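Local coordinates for protein major extracellular endoglucanase (PDB 4TUF) that hydrolyses internal beta-1,4-glucosidic linkages of cellulose, lichenin and cereal beta-glucans through the TIM-barrel catalytic domain of a secreted family 5 glycosidase, at residues G160-T166 / I198-V203; A177-S181 / P223-P227; N31-L37 / T70-D76; V237-D241 / R289-W293; G51-N55 / L340-W344. All blocks are in the same frame, centred on the assembly; numbering follows the deposited sequence.

Contact 1 (G160-T166 / I198-V203); sequences GAATWGT and ITDNPV
The carboxamide of N201, with chi1 in t, bridges the backbone N and O of W164: ND2 donates to W164 O at 3.1 Å, while W164 N reaches N201 OD1 at 2.9 Å in a weak, bent bond. N201 ND2 also donates to V203 O at 2.6 Å within its own segment; an amide suits the place because it offers donor and acceptor at one tip. At the other end G160 N makes a weak bond of 3.3 Å to T199 OG1, G160 having a positive phi (62°) that glycine adopts readily. Two waters fill the gap between: one lies 2.7 Å from both G160 O and D200 O, the other 2.7 Å from A162 O and 2.8 Å from T199 N. Both segments are irregular and run in roughly the same direction, pairing G160 with T199, T163 with N201 (CA atoms 5.6 Å apart) and T166 with V203. Packing follows: W164 (chi1 t) and I198 (chi1 p, chi2 t) meet with I198 CD1 3.9 Å from W164 CB, A162 CB lies 4.2 Å from I198 CG2, and T166 CG2 is 3.5 Å from P202 CG. The hydroxyls of T163 and T166 bond D172, and W164 NE1 bonds T222 O. These loops follow barrel strands 149-153 and 192-195, near the probable proton donor E157; I198 leans on W173 and W164 on N174, both of helix 173-187.

Contact 2 (A177-S181 / P223-P227); sequences AERGS and PLNIP
N225 sits at the centre of an inverse gamma turn (phi/psi -84°/64°), a tight bend closed by a weak 2.9 Å bond from I226 N to L224 O. The turn presents N225 N to the helical segment 177-181, where E178 OE1 accepts it at 2.9 Å. E178, m at chi1 and extended beyond, is long enough to span from helix to loop; its other oxygen, OE2, pairs with K175. The nearest CA atoms are those of E178 and N225, 5.9 Å apart. Two waters extend the link: one donates to E178 OE1 (3.0 Å) and P223 O (2.7 Å), the other to E178 O (2.7 Å) and N225 O (2.9 Å). On the same helix I226 packs with its CD1 3.9 Å from A177 O and its CG2 3.2 Å from S181 OG; the small A177 and S181 let it approach closely. This is helix-to-loop packing on the barrel exterior: helix 173-187 meets the loop leading to strand 231-238, with I226 resting on V195 of strand 192-195 and L231 of strand 231-238.

Contact 3 (N31-L37 / T70-D76); sequences NHVMHGL and TMPASID
Two long, irregular loops following TIM-barrel strands 16-23 and 56-61 lie side by side, running in roughly the same direction. T70 places CG2 over the face of the H32 imidazole, 3.6 Å from the ring centroid, a CH-pi contact set up by the positive phi (54°) and m chi1 of H32; T70 OG1 bonds A64 O. M71 points away. P72, lacking an amide proton, gives its CA to N31 O (3.2 Å) and its CB to V33 CB (4.1 Å). A73 N donates to the same N31 O at 3.0 Å, at the closest pairing of the two segments (CA atoms 4.6 Å apart). S74 has positive phi (69°) and a very short bond, OG 2.4 Å from A73 O. I75, paired with L37 (CA atoms 5.0 Å apart), completes a small apolar cluster with V33: CD1 lies 3.9 Å from V33 CG2 and CG2 4.2 Å from L37 CB; I91 of helix 88-102 backs V33, P72 and I75. D76 turns its carboxylate to S78 and R79, while D76 N donates to L37 O at 2.8 Å.

Contact 4 (V237-D241 / R289-W293); sequences VYGPD and RDKTW
V237 starts the segment near the end of strand 231-238, its CG2 3.8 Å from CZ2 at the edge of the W293 indole. Y238 points away from helix 288-303, and its OH bonds both E278 and E157, the probable nucleophile and proton donor. Y238 O lies 3.1 Å from W293 CZ2, and a water donates to Y238 O (2.8 Å) while accepting from W293 NE1 (2.6 Å). At G239 the backbone crosses the indole, CA 3.6 Å from the centroid of the six-membered ring in a CH-pi contact; a CB would clash with W293. P240 wedges against the helix, CD 3.9 Å from W293 CB and CG 3.8 Å from R289 CB, its CA 5.8 Å from that of D290. Both W293 and D290 project toward the strand end with chi1 t. D241 (chi1 p) brings OD1 to 3.1 Å from D290 OD1, like charges and two acceptors, not a hydrogen bond; D241 OD2 takes K282 N, and D290 OD2 takes Y283 N and Q294 NE2. The chemistry is thus mostly packing against the indole, without direct hydrogen bonds between the segments: a buried tryptophan behind Y238, whose hydroxyl meets both probable catalytic glutamates, with one water bridging Y238 O and W293 NE1.

Contact 5 (G51-N55 / L340-W344); sequences GLGFN and LRTLW
W344 turns the edge of its indole onto the face of F54 in an offset T-shaped stack: CH2 is 3.4 Å from F54 CD1, the centroid of the indole's six-membered ring is 5.1 Å from that of F54, and the planes stand at 77°. Both side chains have chi1 in m. L340, one helical turn before W344, adds CD1 at 3.7 Å from F54 CZ, so two residues four apart on the same helix face grip a single ring. R341, t at chi2 and chi3, supplies the polar part: NH2 donates to L52 O at 2.8 Å and NE to the same oxygen at 3.3 Å, weakly. L52 O lies where the chain leaves helix 42-51, and the guanidinium offers it two N-H donors. G53 ends the helix in a Schellman motif, with phi/psi 127°/-8°, angles at which a CB would jam against the preceding carbonyl; G53 O lies 3.6 Å from W344 CZ3. G53 and R341 have the nearest CA atoms, 7.8 Å apart. The chain's last helix, 334-344, thus packs on the turn between helix 42-51 and barrel strand 56-61, with F54 also on V22 and W344 on K20 of strand 16-23.

All five contacts surround one barrel, whose parallel strands run from 16-23 to 309-311 and close through the pairing of those two. Contacts 1 and 2 are neighbours, centres about 16 Å apart, sharing the loop after strand 192-195 and touching where W164 packs on L224; their segments alternate along the chain. Contact 3 lies farther off, about 36 Å from contact 1 between centres, and its segments alternate with those of contact 5. Contact 4 follows contacts 3, 1 and 2 in sequence. Contacts 1 and 4 thus lie near the probable catalytic glutamates, whereas contact 5, pairing segments 285 residues apart, spans contacts 1, 2 and 4 and joins the C-terminal helix to the beginning of the barrel.

Contact 1 (G160-T166 / I198-V203)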
# COMPACT_ATOMS: atom_id res chain seq x y z
N GLY A 160 6.39 -14.96 -6.37
CA GLY A 160 7.01 -15.86 -7.32
C GLY A 160 8.43 -16.25 -6.97
O GLY A 160 8.67 -17.00 -6.02
N ALA A 161 9.38 -15.72 -7.73
CA ALA A 161 10.78 -16.09 -7.58
C ALA A 161 11.43 -15.36 -6.41
O ALA A 161 12.52 -15.74 -5.96
CB ALA A 161 11.54 -15.82 -8.87
N ALA A 162 10.76 -14.33 -5.91
CA ALA A 162 11.29 -13.55 -4.79
C ALA A 162 11.55 -14.44 -3.59
O ALA A 162 10.72 -15.28 -3.23
CB ALA A 162 10.32 -12.43 -4.42
N THR A 163 12.72 -14.28 -2.98
CA THR A 163 13.03 -15.02 -1.76
C THR A 163 13.52 -14.07 -0.67
O THR A 163 13.55 -12.86 -0.86
CB THR A 163 14.08 -16.12 -2.01
OG1 THR A 163 15.28 -15.52 -2.51
CG2 THR A 163 13.57 -17.14 -3.02
N TRP A 164 13.92 -14.64 0.46
CA TRP A 164 14.31 -13.85 1.62
C TRP A 164 15.30 -14.66 2.45
O TRP A 164 14.95 -15.69 3.02
CB TRP A 164 13.07 -13.48 2.44
CG TRP A 164 13.29 -12.56 3.60
CD1 TRP A 164 14.26 -12.66 4.56
CD2 TRP A 164 12.49 -11.43 3.96
NE1 TRP A 164 14.13 -11.65 5.48
CE2 TRP A 164 13.05 -10.88 5.14
CE3 TRP A 164 11.37 -10.82 3.40
CZ2 TRP A 164 12.52 -9.75 5.75
CZ3 TRP A 164 10.85 -9.70 4.02
CH2 TRP A 164 11.42 -9.18 5.18
N GLY A 165 16.54 -14.19 2.49
CA GLY A 165 17.57 -14.78 3.33
C GLY A 165 18.11 -16.13 2.89
O GLY A 165 18.52 -16.94 3.73
N THR A 166 18.14 -16.38 1.58
CA THR A 166 18.62 -17.65 1.06
C THR A 166 20.07 -17.58 0.58
O THR A 166 20.65 -18.60 0.20
CB THR A 166 17.76 -18.15 -0.11
OG1 THR A 166 17.89 -17.24 -1.21
CG2 THR A 166 16.30 -18.24 0.30
N ILE A 198 6.92 -11.50 1.05
CA ILE A 198 7.03 -12.22 -0.20
C ILE A 198 5.94 -13.29 -0.19
O ILE A 198 4.97 -13.17 0.56
CB ILE A 198 8.42 -12.84 -0.36
CG1 ILE A 198 8.70 -13.81 0.79
CG2 ILE A 198 9.47 -11.74 -0.39
CD1 ILE A 198 9.87 -14.74 0.54
N THR A 199 6.08 -14.32 -1.00
CA THR A 199 5.17 -15.45 -0.91
C THR A 199 5.89 -16.67 -0.31
O THR A 199 6.37 -16.60 0.83
CB THR A 199 4.53 -15.80 -2.27
OG1 THR A 199 5.53 -15.84 -3.29
CG2 THR A 199 3.51 -14.75 -2.63
N ASP A 200 5.94 -17.77 -1.05
CA ASP A 200 6.64 -18.98 -0.57
C ASP A 200 8.15 -18.76 -0.51
O ASP A 200 8.72 -18.10 -1.37
CB ASP A 200 6.34 -20.17 -1.47
CG ASP A 200 4.99 -20.81 -1.19
OD1 ASP A 200 4.22 -20.27 -0.36
OD2 ASP A 200 4.68 -21.85 -1.80
N ASN A 201 8.78 -19.32 0.52
CA ASN A 201 10.22 -19.18 0.68
C ASN A 201 10.90 -20.52 0.99
O ASN A 201 10.37 -21.34 1.74
CB ASN A 201 10.53 -18.17 1.78
CG ASN A 201 11.93 -17.61 1.68
OD1 ASN A 201 12.30 -17.02 0.67
ND2 ASN A 201 12.71 -17.77 2.75
N PRO A 202 12.08 -20.76 0.40
CA PRO A 202 12.77 -22.04 0.64
C PRO A 202 13.31 -22.21 2.07
O PRO A 202 13.66 -23.34 2.42
CB PRO A 202 13.92 -22.02 -0.37
CG PRO A 202 14.04 -20.61 -0.82
CD PRO A 202 12.69 -19.98 -0.69
N VAL A 203 13.40 -21.15 2.86
CA VAL A 203 13.79 -21.28 4.27
C VAL A 203 12.93 -20.44 5.20
O VAL A 203 12.39 -19.41 4.79
CB VAL A 203 15.27 -20.87 4.53
CG1 VAL A 203 16.24 -21.81 3.82
CG2 VAL A 203 15.52 -19.42 4.14
O HOH W 1 7.55 -17.94 -3.79
O HOH W 2 8.06 -15.07 -2.89

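Contact 2 (A177-S181 / P223-P227)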
# COMPACT_ATOMS: atom_id res chain seq x y z
N ALA A 177 15.67 -4.70 -0.48
CA ALA A 177 14.96 -3.71 0.32
C ALA A 177 15.93 -2.88 1.15
O ALA A 177 15.70 -1.69 1.38
CB ALA A 177 13.95 -4.38 1.22
N GLU A 178 17.01 -3.51 1.59
CA GLU A 178 18.06 -2.80 2.30
C GLU A 178 18.72 -1.75 1.41
O GLU A 178 18.98 -0.63 1.84
CB GLU A 178 19.11 -3.78 2.83
CG GLU A 178 18.56 -4.74 3.86
CD GLU A 178 19.57 -5.77 4.30
OE1 GLU A 178 19.28 -6.52 5.26
OE2 GLU A 178 20.65 -5.84 3.68
N ARG A 179 18.97 -2.12 0.15
CA ARG A 179 19.60 -1.21 -0.79
C ARG A 179 18.63 -0.08 -1.18
O ARG A 179 19.04 1.06 -1.34
CB ARG A 179 20.08 -1.97 -2.03
CG ARG A 179 21.13 -3.03 -1.72
CD ARG A 179 21.83 -3.57 -2.96
NE ARG A 179 21.02 -4.47 -3.77
CZ ARG A 179 20.82 -5.76 -3.51
NH1 ARG A 179 21.36 -6.31 -2.43
NH2 ARG A 179 20.07 -6.51 -4.31
N GLY A 180 17.35 -0.41 -1.31
CA GLY A 180 16.34 0.60 -1.56
C GLY A 180 16.20 1.54 -0.38
O GLY A 180 16.09 2.76 -0.54
N SER A 181 16.23 0.96 0.82
CA SER A 181 16.19 1.73 2.06
C SER A 181 17.32 2.76 2.11
O SER A 181 17.08 3.94 2.34
CB SER A 181 16.28 0.78 3.26
OG SER A 181 16.16 1.48 4.48
N PRO A 223 16.93 -10.75 9.93
CA PRO A 223 16.58 -9.36 10.21
C PRO A 223 16.94 -8.43 9.06
O PRO A 223 17.90 -8.68 8.33
CB PRO A 223 17.42 -9.03 11.45
CG PRO A 223 17.73 -10.34 12.06
CD PRO A 223 17.85 -11.30 10.93
N LEU A 224 16.17 -7.36 8.90
CA LEU A 224 16.44 -6.35 7.88
C LEU A 224 17.47 -5.34 8.38
O LEU A 224 17.36 -4.84 9.51
CB LEU A 224 15.15 -5.64 7.49
CG LEU A 224 14.17 -6.48 6.68
CD1 LEU A 224 12.82 -5.78 6.59
CD2 LEU A 224 14.74 -6.75 5.29
N ASN A 225 18.46 -5.03 7.55
CA ASN A 225 19.42 -3.99 7.89
C ASN A 225 18.86 -2.62 7.50
O ASN A 225 19.39 -1.93 6.63
CB ASN A 225 20.75 -4.24 7.19
CG ASN A 225 21.85 -3.35 7.72
OD1 ASN A 225 21.67 -2.62 8.69
ND2 ASN A 225 23.02 -3.42 7.09
N ILE A 226 17.76 -2.25 8.16
CA ILE A 226 17.06 -0.99 7.97
C ILE A 226 16.84 -0.41 9.36
O ILE A 226 16.46 -1.14 10.27
CB ILE A 226 15.71 -1.20 7.25
CG1 ILE A 226 15.93 -1.80 5.86
CG2 ILE A 226 14.92 0.11 7.14
CD1 ILE A 226 14.64 -1.96 5.08
N PRO A 227 17.10 0.90 9.54
CA PRO A 227 17.01 1.52 10.88
C PRO A 227 15.68 1.22 11.57
O PRO A 227 14.63 1.33 10.95
CB PRO A 227 17.15 3.01 10.59
CG PRO A 227 17.97 3.07 9.34
CD PRO A 227 17.55 1.87 8.52
O HOH W 3 17.89 -9.14 5.67
O HOH W 4 19.85 -0.19 4.33

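Contact 3 (N31-L37 / T70-D76)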
# COMPACT_ATOMS: atom_id res chain seq x y z
N ASN A 31 -2.89 5.31 -17.97
CA ASN A 31 -3.43 6.67 -17.96
C ASN A 31 -2.51 7.68 -17.28
O ASN A 31 -2.59 8.88 -17.57
CB ASN A 31 -4.79 6.69 -17.26
CG ASN A 31 -5.85 5.91 -18.02
OD1 ASN A 31 -5.71 5.66 -19.22
ND2 ASN A 31 -6.92 5.54 -17.33
N HIS A 32 -1.66 7.20 -16.38
CA HIS A 32 -0.71 8.04 -15.65
C HIS A 32 -1.39 9.20 -14.92
O HIS A 32 -0.91 10.33 -14.96
CB HIS A 32 0.37 8.57 -16.59
CG HIS A 32 1.00 7.51 -17.44
ND1 HIS A 32 0.75 7.39 -18.79
CD2 HIS A 32 1.87 6.52 -17.13
CE1 HIS A 32 1.44 6.37 -19.28
NE2 HIS A 32 2.12 5.82 -18.29
N VAL A 33 -2.50 8.92 -14.25
CA VAL A 33 -3.21 9.91 -13.45
C VAL A 33 -4.19 9.15 -12.57
O VAL A 33 -4.67 8.09 -12.97
CB VAL A 33 -3.94 10.96 -14.33
CG1 VAL A 33 -5.03 10.30 -15.18
CG2 VAL A 33 -4.52 12.10 -13.49
N MET A 34 -4.49 9.66 -11.38
CA MET A 34 -5.46 9.00 -10.50
C MET A 34 -6.79 8.84 -11.24
O MET A 34 -7.18 9.71 -12.01
CB MET A 34 -5.66 9.77 -9.19
CG MET A 34 -6.34 11.11 -9.34
SD MET A 34 -6.62 11.95 -7.77
CE MET A 34 -7.84 10.88 -7.03
N HIS A 35 -7.46 7.71 -11.01
CA HIS A 35 -8.66 7.34 -11.75
C HIS A 35 -9.90 8.15 -11.36
O HIS A 35 -9.97 8.70 -10.26
CB HIS A 35 -8.96 5.85 -11.56
CG HIS A 35 -8.18 4.96 -12.47
ND1 HIS A 35 -7.88 3.65 -12.14
CD2 HIS A 35 -7.64 5.17 -13.69
CE1 HIS A 35 -7.18 3.10 -13.12
NE2 HIS A 35 -7.03 4.00 -14.08
N GLY A 36 -10.87 8.19 -12.27
CA GLY A 36 -12.16 8.79 -11.99
C GLY A 36 -12.30 10.22 -12.45
O GLY A 36 -13.35 10.84 -12.27
N LEU A 37 -11.25 10.76 -13.06
CA LEU A 37 -11.29 12.14 -13.51
C LEU A 37 -12.07 12.26 -14.82
O LEU A 37 -12.10 13.33 -15.44
CB LEU A 37 -9.88 12.70 -13.66
CG LEU A 37 -9.03 12.60 -12.38
CD1 LEU A 37 -7.80 13.50 -12.45
CD2 LEU A 37 -9.85 12.90 -11.13
N THR A 70 5.63 12.52 -20.14
CA THR A 70 4.53 11.56 -20.13
C THR A 70 3.21 12.29 -19.96
O THR A 70 2.99 13.00 -18.97
CB THR A 70 4.70 10.51 -19.02
OG1 THR A 70 5.83 9.68 -19.31
CG2 THR A 70 3.45 9.63 -18.91
N MET A 71 2.32 12.14 -20.93
CA MET A 71 1.02 12.80 -20.87
C MET A 71 -0.03 11.89 -20.25
O MET A 71 0.04 10.67 -20.40
CB MET A 71 0.58 13.25 -22.27
CG MET A 71 1.45 14.36 -22.87
SD MET A 71 1.42 15.90 -21.91
CE MET A 71 -0.30 16.38 -22.08
N PRO A 72 -0.99 12.48 -19.53
CA PRO A 72 -2.09 11.69 -18.95
C PRO A 72 -3.18 11.38 -19.96
O PRO A 72 -3.21 11.95 -21.06
CB PRO A 72 -2.62 12.61 -17.85
CG PRO A 72 -2.35 13.98 -18.37
CD PRO A 72 -1.05 13.89 -19.12
N ALA A 73 -4.08 10.47 -19.60
CA ALA A 73 -5.22 10.13 -20.44
C ALA A 73 -6.47 9.97 -19.59
O ALA A 73 -6.39 9.89 -18.36
CB ALA A 73 -4.95 8.86 -21.22
N SER A 74 -7.63 9.94 -20.26
CA SER A 74 -8.94 9.72 -19.64
C SER A 74 -9.41 10.87 -18.75
O SER A 74 -10.41 10.73 -18.04
CB SER A 74 -8.95 8.41 -18.83
OG SER A 74 -8.25 8.56 -17.60
N ILE A 75 -8.72 12.00 -18.77
CA ILE A 75 -9.16 13.13 -17.96
C ILE A 75 -10.23 13.94 -18.70
O ILE A 75 -10.01 14.38 -19.83
CB ILE A 75 -8.01 14.07 -17.59
CG1 ILE A 75 -6.90 13.30 -16.86
CG2 ILE A 75 -8.52 15.21 -16.72
CD1 ILE A 75 -5.71 14.16 -16.52
N ASP A 76 -11.37 14.11 -18.04
CA ASP A 76 -12.42 15.02 -18.48
C ASP A 76 -12.05 16.44 -18.07
O ASP A 76 -12.23 16.82 -16.91
CB ASP A 76 -13.76 14.61 -17.87
CG ASP A 76 -14.94 15.42 -18.42
OD1 ASP A 76 -14.75 16.56 -18.88
OD2 ASP A 76 -16.07 14.89 -18.37

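Contact 4 (V237-D241 / R289-W293)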
# COMPACT_ATOMS: atom_id res chain seq x y z
N VAL A 237 -3.00 -8.59 2.55
CA VAL A 237 -3.81 -9.77 2.75
C VAL A 237 -5.18 -9.55 2.11
O VAL A 237 -5.73 -8.46 2.17
CB VAL A 237 -3.96 -10.11 4.25
CG1 VAL A 237 -4.40 -8.89 5.03
CG2 VAL A 237 -4.93 -11.26 4.46
N TYR A 238 -5.71 -10.59 1.46
CA TYR A 238 -7.02 -10.50 0.83
C TYR A 238 -7.90 -11.70 1.21
O TYR A 238 -7.44 -12.62 1.89
CB TYR A 238 -6.89 -10.41 -0.68
CG TYR A 238 -5.90 -9.38 -1.14
CD1 TYR A 238 -6.30 -8.07 -1.37
CD2 TYR A 238 -4.57 -9.71 -1.36
CE1 TYR A 238 -5.39 -7.11 -1.79
CE2 TYR A 238 -3.66 -8.77 -1.78
CZ TYR A 238 -4.08 -7.47 -1.99
OH TYR A 238 -3.18 -6.52 -2.41
N GLY A 239 -9.15 -11.66 0.77
CA GLY A 239 -10.12 -12.69 1.11
C GLY A 239 -10.60 -13.50 -0.08
O GLY A 239 -9.99 -13.48 -1.16
N PRO A 240 -11.73 -14.20 0.10
CA PRO A 240 -12.26 -15.21 -0.83
C PRO A 240 -12.42 -14.73 -2.28
O PRO A 240 -12.29 -15.55 -3.19
CB PRO A 240 -13.62 -15.55 -0.23
CG PRO A 240 -13.47 -15.26 1.22
CD PRO A 240 -12.59 -14.05 1.28
N ASP A 241 -12.70 -13.45 -2.49
CA ASP A 241 -12.99 -12.97 -3.84
C ASP A 241 -11.76 -12.50 -4.60
O ASP A 241 -11.87 -12.05 -5.74
CB ASP A 241 -14.03 -11.85 -3.80
CG ASP A 241 -13.70 -10.78 -2.79
OD1 ASP A 241 -12.57 -10.78 -2.25
OD2 ASP A 241 -14.58 -9.93 -2.53
N ARG A 289 -18.92 -15.02 2.16
CA ARG A 289 -17.76 -15.18 3.03
C ARG A 289 -16.90 -13.92 3.15
O ARG A 289 -16.22 -13.75 4.16
CB ARG A 289 -16.88 -16.32 2.54
CG ARG A 289 -17.38 -17.70 2.88
CD ARG A 289 -16.43 -18.75 2.36
NE ARG A 289 -16.26 -18.63 0.91
CZ ARG A 289 -15.75 -19.59 0.14
NH1 ARG A 289 -15.36 -20.74 0.69
NH2 ARG A 289 -15.63 -19.40 -1.16
N ASP A 290 -16.91 -13.07 2.13
CA ASP A 290 -16.02 -11.91 2.18
C ASP A 290 -16.48 -10.94 3.25
O ASP A 290 -15.67 -10.23 3.85
CB ASP A 290 -15.93 -11.20 0.83
CG ASP A 290 -14.86 -10.11 0.83
OD1 ASP A 290 -13.67 -10.43 0.59
OD2 ASP A 290 -15.20 -8.93 1.07
N LYS A 291 -17.78 -10.90 3.49
CA LYS A 291 -18.33 -10.12 4.60
C LYS A 291 -17.71 -10.65 5.89
O LYS A 291 -17.00 -9.93 6.60
CB LYS A 291 -19.85 -10.23 4.63
CG LYS A 291 -20.58 -8.94 4.99
CD LYS A 291 -20.48 -8.63 6.47
CE LYS A 291 -21.50 -7.57 6.88
NZ LYS A 291 -21.46 -7.29 8.34
N THR A 292 -17.96 -11.92 6.17
CA THR A 292 -17.40 -12.61 7.33
C THR A 292 -15.88 -12.43 7.44
O THR A 292 -15.36 -12.12 8.52
CB THR A 292 -17.70 -14.11 7.30
OG1 THR A 292 -19.10 -14.32 7.06
CG2 THR A 292 -17.31 -14.76 8.61
N TRP A 293 -15.18 -12.60 6.33
CA TRP A 293 -13.72 -12.52 6.32
C TRP A 293 -13.20 -11.14 6.74
O TRP A 293 -12.29 -11.05 7.57
CB TRP A 293 -13.17 -12.87 4.93
CG TRP A 293 -11.69 -12.68 4.85
CD1 TRP A 293 -10.73 -13.58 5.22
CD2 TRP A 293 -11.00 -11.51 4.40
NE1 TRP A 293 -9.49 -13.04 5.02
CE2 TRP A 293 -9.62 -11.78 4.51
CE3 TRP A 293 -11.41 -10.28 3.90
CZ2 TRP A 293 -8.65 -10.84 4.15
CZ3 TRP A 293 -10.45 -9.36 3.54
CH2 TRP A 293 -9.08 -9.64 3.66
O HOH W 5 -7.05 -13.71 4.41

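Contact 5 (G51-N55 / L340-W344)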
# COMPACT_ATOMS: atom_id res chain seq x y z
N GLY A 51 -13.53 13.66 4.20
CA GLY A 51 -14.77 13.83 4.93
C GLY A 51 -15.35 12.53 5.48
O GLY A 51 -16.11 12.55 6.44
N LEU A 52 -15.00 11.41 4.86
CA LEU A 52 -15.49 10.11 5.30
C LEU A 52 -14.74 9.64 6.53
O LEU A 52 -15.19 8.74 7.24
CB LEU A 52 -15.38 9.08 4.19
CG LEU A 52 -16.23 9.32 2.94
CD1 LEU A 52 -15.77 8.40 1.82
CD2 LEU A 52 -17.70 9.11 3.24
N GLY A 53 -13.58 10.24 6.76
CA GLY A 53 -12.78 9.91 7.93
C GLY A 53 -11.34 9.55 7.62
O GLY A 53 -10.54 9.39 8.54
N PHE A 54 -11.01 9.40 6.34
CA PHE A 54 -9.65 9.04 5.95
C PHE A 54 -8.70 10.21 6.17
O PHE A 54 -9.02 11.35 5.84
CB PHE A 54 -9.57 8.62 4.47
CG PHE A 54 -10.35 7.38 4.14
CD1 PHE A 54 -9.87 6.13 4.47
CD2 PHE A 54 -11.55 7.46 3.45
CE1 PHE A 54 -10.58 4.98 4.15
CE2 PHE A 54 -12.27 6.32 3.13
CZ PHE A 54 -11.78 5.08 3.48
N ASN A 55 -7.52 9.93 6.73
CA ASN A 55 -6.51 10.96 6.89
C ASN A 55 -5.19 10.54 6.25
O ASN A 55 -4.17 11.20 6.43
CB ASN A 55 -6.29 11.28 8.36
CG ASN A 55 -5.42 10.26 9.07
OD1 ASN A 55 -5.37 9.09 8.67
ND2 ASN A 55 -4.74 10.69 10.12
N LEU A 340 -14.45 0.10 8.56
CA LEU A 340 -13.19 0.80 8.74
C LEU A 340 -13.18 1.64 10.02
O LEU A 340 -12.18 1.67 10.73
CB LEU A 340 -12.89 1.68 7.52
CG LEU A 340 -12.50 0.92 6.25
CD1 LEU A 340 -12.50 1.84 5.06
CD2 LEU A 340 -11.13 0.29 6.42
N ARG A 341 -14.30 2.30 10.31
CA ARG A 341 -14.36 3.12 11.52
C ARG A 341 -14.27 2.25 12.76
O ARG A 341 -13.73 2.66 13.78
CB ARG A 341 -15.63 3.97 11.54
CG ARG A 341 -15.68 4.98 10.41
CD ARG A 341 -16.80 5.99 10.56
NE ARG A 341 -16.86 6.88 9.41
CZ ARG A 341 -17.79 6.81 8.45
NH1 ARG A 341 -18.74 5.90 8.51
NH2 ARG A 341 -17.76 7.67 7.44
N THR A 342 -14.79 1.03 12.65
CA THR A 342 -14.65 0.05 13.71
C THR A 342 -13.18 -0.27 13.95
O THR A 342 -12.71 -0.26 15.08
CB THR A 342 -15.41 -1.25 13.38
OG1 THR A 342 -16.82 -1.00 13.48
CG2 THR A 342 -15.02 -2.37 14.33
N LEU A 343 -12.46 -0.53 12.86
CA LEU A 343 -11.02 -0.77 12.92
C LEU A 343 -10.27 0.42 13.51
O LEU A 343 -9.40 0.26 14.36
CB LEU A 343 -10.47 -1.09 11.53
CG LEU A 343 -8.95 -1.23 11.42
CD1 LEU A 343 -8.47 -2.46 12.18
CD2 LEU A 343 -8.49 -1.28 9.97
N TRP A 344 -10.63 1.62 13.06
CA TRP A 344 -9.95 2.85 13.48
C TRP A 344 -10.22 3.21 14.94
O TRP A 344 -9.45 3.95 15.55
CB TRP A 344 -10.36 4.02 12.59
CG TRP A 344 -10.03 3.86 11.15
CD1 TRP A 344 -9.11 3.00 10.60
CD2 TRP A 344 -10.61 4.57 10.05
NE1 TRP A 344 -9.09 3.14 9.24
CE2 TRP A 344 -10.00 4.10 8.87
CE3 TRP A 344 -11.60 5.56 9.95
CZ2 TRP A 344 -10.34 4.59 7.61
CZ3 TRP A 344 -11.93 6.05 8.70
CH2 TRP A 344 -11.30 5.56 7.54